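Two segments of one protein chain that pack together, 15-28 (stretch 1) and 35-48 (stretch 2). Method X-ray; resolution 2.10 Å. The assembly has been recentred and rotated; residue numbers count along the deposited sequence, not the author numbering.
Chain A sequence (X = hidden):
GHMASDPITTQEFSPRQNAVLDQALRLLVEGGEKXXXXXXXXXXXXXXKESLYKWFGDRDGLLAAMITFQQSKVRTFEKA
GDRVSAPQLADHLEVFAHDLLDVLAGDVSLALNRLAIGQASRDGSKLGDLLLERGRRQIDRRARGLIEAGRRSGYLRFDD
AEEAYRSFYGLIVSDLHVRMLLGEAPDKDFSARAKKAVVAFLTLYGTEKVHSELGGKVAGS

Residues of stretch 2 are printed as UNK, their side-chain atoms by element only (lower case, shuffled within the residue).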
# COMPACT_ATOMS: atom_id res chain seq x y z
N PRO A 15 -28.05 0.68 20.52
CA PRO A 15 -29.01 0.34 19.45
C PRO A 15 -29.16 1.40 18.35
O PRO A 15 -28.93 1.12 17.17
CB PRO A 15 -30.33 0.17 20.20
CG PRO A 15 -29.92 -0.34 21.55
CD PRO A 15 -28.50 0.15 21.82
N ARG A 16 -29.53 2.61 18.77
CA ARG A 16 -29.71 3.73 17.85
C ARG A 16 -28.37 4.25 17.28
O ARG A 16 -28.28 4.56 16.08
CB ARG A 16 -30.48 4.85 18.55
CG ARG A 16 -30.70 6.12 17.74
CD ARG A 16 -31.40 5.87 16.40
NE ARG A 16 -31.90 7.11 15.81
CZ ARG A 16 -32.01 7.34 14.51
NH1 ARG A 16 -31.63 6.43 13.62
NH2 ARG A 16 -32.48 8.51 14.09
N GLN A 17 -27.37 4.35 18.15
CA GLN A 17 -26.05 4.85 17.75
C GLN A 17 -25.39 3.93 16.70
O GLN A 17 -24.74 4.42 15.77
CB GLN A 17 -25.15 5.03 18.97
CG GLN A 17 -25.49 6.23 19.84
CD GLN A 17 -24.68 6.25 21.13
OE1 GLN A 17 -23.47 6.50 21.13
NE2 GLN A 17 -25.35 5.99 22.25
N ASN A 18 -25.58 2.62 16.86
CA ASN A 18 -25.14 1.62 15.90
C ASN A 18 -25.85 1.71 14.53
O ASN A 18 -25.17 1.81 13.49
CB ASN A 18 -25.22 0.21 16.50
CG ASN A 18 -24.29 0.04 17.70
OD1 ASN A 18 -23.37 0.84 17.92
ND2 ASN A 18 -24.53 -1.01 18.48
N ALA A 19 -27.18 1.69 14.52
CA ALA A 19 -27.94 1.85 13.27
C ALA A 19 -27.46 3.06 12.46
O ALA A 19 -27.34 2.98 11.23
CB ALA A 19 -29.41 1.96 13.56
N VAL A 20 -27.18 4.16 13.16
CA VAL A 20 -26.71 5.42 12.56
C VAL A 20 -25.31 5.27 11.93
O VAL A 20 -25.06 5.67 10.78
CB VAL A 20 -26.74 6.59 13.60
CG1 VAL A 20 -25.84 7.76 13.17
CG2 VAL A 20 -28.19 7.07 13.87
N LEU A 21 -24.40 4.68 12.70
CA LEU A 21 -23.06 4.41 12.25
C LEU A 21 -23.04 3.47 11.03
O LEU A 21 -22.18 3.62 10.15
CB LEU A 21 -22.21 3.89 13.42
CG LEU A 21 -21.84 4.95 14.47
CD1 LEU A 21 -21.23 4.33 15.72
CD2 LEU A 21 -20.95 6.10 13.92
N ASP A 22 -23.97 2.52 10.98
CA ASP A 22 -24.17 1.69 9.78
C ASP A 22 -24.54 2.50 8.53
O ASP A 22 -24.10 2.18 7.43
CB ASP A 22 -25.22 0.60 10.01
CG ASP A 22 -24.62 -0.68 10.60
OD1 ASP A 22 -23.39 -0.92 10.50
OD2 ASP A 22 -25.42 -1.46 11.16
N GLN A 23 -25.34 3.55 8.69
CA GLN A 23 -25.65 4.45 7.58
C GLN A 23 -24.42 5.23 7.12
O GLN A 23 -24.23 5.48 5.92
CB GLN A 23 -26.78 5.41 7.94
CG GLN A 23 -28.18 4.80 7.90
CD GLN A 23 -28.40 3.85 6.73
OE1 GLN A 23 -28.85 2.72 6.93
NE2 GLN A 23 -28.05 4.29 5.52
N ALA A 24 -23.59 5.61 8.10
CA ALA A 24 -22.41 6.43 7.84
C ALA A 24 -21.32 5.62 7.12
O ALA A 24 -20.69 6.12 6.18
CB ALA A 24 -21.89 7.06 9.13
N LEU A 25 -21.13 4.38 7.57
CA LEU A 25 -20.29 3.39 6.88
C LEU A 25 -20.77 3.16 5.44
O LEU A 25 -19.95 3.18 4.52
CB LEU A 25 -20.26 2.06 7.66
CG LEU A 25 -19.21 1.86 8.76
CD1 LEU A 25 -18.86 3.15 9.52
CD2 LEU A 25 -19.58 0.73 9.73
N ARG A 26 -22.08 2.97 5.27
CA ARG A 26 -22.72 2.84 3.96
C ARG A 26 -22.43 4.03 3.03
O ARG A 26 -22.02 3.83 1.89
CB ARG A 26 -24.24 2.64 4.13
CG ARG A 26 -25.07 2.83 2.85
CD ARG A 26 -26.38 2.03 2.90
NE ARG A 26 -26.13 0.59 2.75
CZ ARG A 26 -27.05 -0.38 2.87
NH1 ARG A 26 -28.32 -0.09 3.15
NH2 ARG A 26 -26.68 -1.65 2.71
N LEU A 27 -22.66 5.26 3.52
CA LEU A 27 -22.42 6.47 2.71
C LEU A 27 -20.98 6.52 2.23
O LEU A 27 -20.70 6.88 1.09
CB LEU A 27 -22.72 7.75 3.50
CG LEU A 27 -24.16 8.25 3.61
CD1 LEU A 27 -24.23 9.38 4.64
CD2 LEU A 27 -24.72 8.72 2.25
N LEU A 28 -20.09 6.13 3.12
CA LEU A 28 -18.66 6.20 2.88
C LEU A 28 -18.19 5.24 1.76
O LEU A 28 -17.43 5.64 0.88
CB LEU A 28 -17.95 5.90 4.21
CG LEU A 28 -16.64 6.57 4.68
CD1 LEU A 28 -15.60 5.54 4.91
CD2 LEU A 28 -16.15 7.74 3.84
N UNK A 35 -19.21 12.19 0.28
CA UNK A 35 -20.63 11.84 0.49
C UNK A 35 -21.02 11.77 1.95
O UNK A 35 -22.19 11.75 2.31
c UNK A 35 -20.94 10.51 -0.18
N UNK A 36 -20.01 11.72 2.81
CA UNK A 36 -20.21 11.64 4.24
C UNK A 36 -20.29 13.07 4.77
O UNK A 36 -19.29 13.61 5.24
c UNK A 36 -19.04 10.88 4.87
c UNK A 36 -18.88 10.89 7.39
c UNK A 36 -20.59 9.41 6.24
c UNK A 36 -19.21 10.05 6.15
N UNK A 37 -21.47 13.69 4.62
CA UNK A 37 -21.71 15.04 5.13
C UNK A 37 -22.72 14.99 6.27
O UNK A 37 -23.63 14.14 6.28
c UNK A 37 -22.21 16.03 4.05
c UNK A 37 -21.21 16.16 2.89
o UNK A 37 -23.48 15.60 3.55
N UNK A 38 -22.57 15.90 7.22
CA UNK A 38 -23.49 16.00 8.36
C UNK A 38 -24.98 15.96 7.92
O UNK A 38 -25.79 15.27 8.55
c UNK A 38 -23.13 17.19 9.31
c UNK A 38 -22.17 18.20 8.64
o UNK A 38 -24.32 17.88 9.73
N UNK A 39 -25.31 16.66 6.83
CA UNK A 39 -26.65 16.63 6.22
C UNK A 39 -26.96 15.34 5.43
O UNK A 39 -28.10 14.92 5.38
o UNK A 39 -27.39 18.92 5.98
c UNK A 39 -26.84 17.82 5.29
N UNK A 40 -25.95 14.75 4.80
CA UNK A 40 -26.15 13.51 4.08
C UNK A 40 -26.57 12.46 5.09
O UNK A 40 -27.57 11.77 4.91
N UNK A 41 -25.82 12.40 6.19
CA UNK A 41 -26.08 11.42 7.25
C UNK A 41 -27.35 11.72 8.09
O UNK A 41 -27.98 10.79 8.62
c UNK A 41 -24.84 11.24 8.13
c UNK A 41 -25.52 10.26 10.38
c UNK A 41 -24.78 10.02 9.05
c UNK A 41 -25.27 8.72 8.35
N UNK A 42 -27.72 12.99 8.20
CA UNK A 42 -29.03 13.32 8.78
C UNK A 42 -30.16 12.73 7.93
O UNK A 42 -31.10 12.12 8.48
c UNK A 42 -29.20 14.83 8.95
N UNK A 43 -30.05 12.88 6.60
CA UNK A 43 -31.01 12.36 5.62
C UNK A 43 -31.07 10.84 5.64
O UNK A 43 -32.15 10.27 5.76
n UNK A 43 -32.02 16.73 1.63
c UNK A 43 -30.89 14.32 3.85
c UNK A 43 -30.23 14.63 2.47
c UNK A 43 -30.68 12.83 4.19
n UNK A 43 -29.88 16.04 2.23
c UNK A 43 -30.73 16.99 1.82
n UNK A 43 -30.29 18.23 1.61
N UNK A 44 -29.89 10.20 5.50
CA UNK A 44 -29.77 8.73 5.47
C UNK A 44 -30.30 7.99 6.73
O UNK A 44 -31.00 6.97 6.62
c UNK A 44 -28.32 8.33 5.18
N UNK A 45 -30.00 8.53 7.92
CA UNK A 45 -30.31 7.85 9.19
C UNK A 45 -31.46 8.45 10.01
O UNK A 45 -31.72 8.00 11.14
c UNK A 45 -29.05 7.76 10.06
N UNK A 46 -32.16 9.45 9.47
CA UNK A 46 -33.29 10.08 10.18
C UNK A 46 -32.91 10.69 11.53
O UNK A 46 -33.64 10.55 12.52
c UNK A 46 -35.03 8.63 9.08
c UNK A 46 -34.42 9.08 10.38
n UNK A 46 -35.49 7.38 9.05
o UNK A 46 -35.09 9.39 8.11
N UNK A 47 -31.76 11.36 11.58
CA UNK A 47 -31.36 12.02 12.82
C UNK A 47 -31.10 13.53 12.64
O UNK A 47 -31.13 14.06 11.52
s UNK A 47 -28.59 11.37 12.74
c UNK A 47 -30.19 11.28 13.52
N UNK A 48 -30.91 14.21 13.77
CA UNK A 48 -30.64 15.63 13.78
C UNK A 48 -29.15 15.85 13.52
O UNK A 48 -28.33 14.94 13.71
c UNK A 48 -31.08 16.24 15.12
o UNK A 48 -30.86 17.63 15.16

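Position 35 carries one side-chain carbon, a CB that points toward stretch 1 and lies 3.9 Å from Leu-27 O. A lone carbon makes it Ala-35.

Position 36 has four carbons, forked at the second. One branch end lies 3.3 Å from Ala-24 O and 3.8 Å from Leu-27 CB. The fork at the second carbon gives Leu-36, and that branch end is CD2. Its CA-to-CB bond points sideways, but the end of the side chain comes nearer.

Position 37 has one carbon carrying an oxygen and a carbon. It points away from stretch 1. This is Thr-37. It stands at the N-cap of the helix, and its OG1 accepts from the backbone N of position 40 at 2.9 Å.

Position 38 shows the same pattern, one carbon bearing an oxygen and a carbon, and is out of reach of stretch 1. It is Thr-38.

Position 39 has a carbon and then an oxygen, also out of reach. It is Ser-39.

Position 40 has no side-chain atoms, so it is Gly-40. Leu-27 CD1 comes to 3.9 Å from Gly-40 C. An ideal CB here would fall 2.9 Å from Thr-37 OG1, a clash with the capping hydroxyl.

Position 41 again has four carbons, forked at the second. One branch end lies 3.8 Å from Val-20 CG1, the other 3.7 Å from Gln-23 CB. This is Leu-41, and the two ends are CD1 and CD2 in that order. CD2 is also 3.8 Å from Ala-24 CB.

Position 42 has one carbon, pointing away. It is Ala-42.

Position 43 has three carbons, a nitrogen, and a carbon carrying two more nitrogens. That guanidinium names Arg-43. Its end leads away from stretch 1.

Position 44 has one carbon, pointing toward stretch 1. It is Ala-44, with CB 4.3 Å from Leu-27 CD1.

Position 45 also has one carbon, 3.8 Å from Gln-23 CG and 4.0 Å from Val-20 CG2. It is Ala-45.

Position 46 has two carbons, the second carrying an oxygen and a nitrogen. Such an amide on a short chain gives Asn-46. Its phi is positive, the first departure from helical geometry here.

Position 47 has a carbon and then a sulfur. It is Cys-47, with SG 4.5 Å from Val-20 CG2.

Position 48 has a carbon and then an oxygen, and makes no contact with stretch 1. It is Ser-48, an N-cap for a helix just beyond.

The two helix axes cross at 122° and approach to 9.2 Å. Leu-41 is the knob, seated among Val-20, Gln-23, Ala-24 and Leu-27. Leu-36 packs beside Ala-24 and Leu-27, while the small Ala-45 lets the backbones come close: Val-20 CA is 5.5 Å from Ala-45 CA. Polar bonds gather at Arg-16. Its NH1 donates to Ala-45 O at 2.9 Å and its NH2 to the same Ala-45 O at 3.1 Å. A weak bond joins NH2 of Arg-16 to Asn-46 O at 2.8 Å. Both carbonyls lie at the guanidinium edge.

Stretch 2 35-48: ALTTSGLARAANCS
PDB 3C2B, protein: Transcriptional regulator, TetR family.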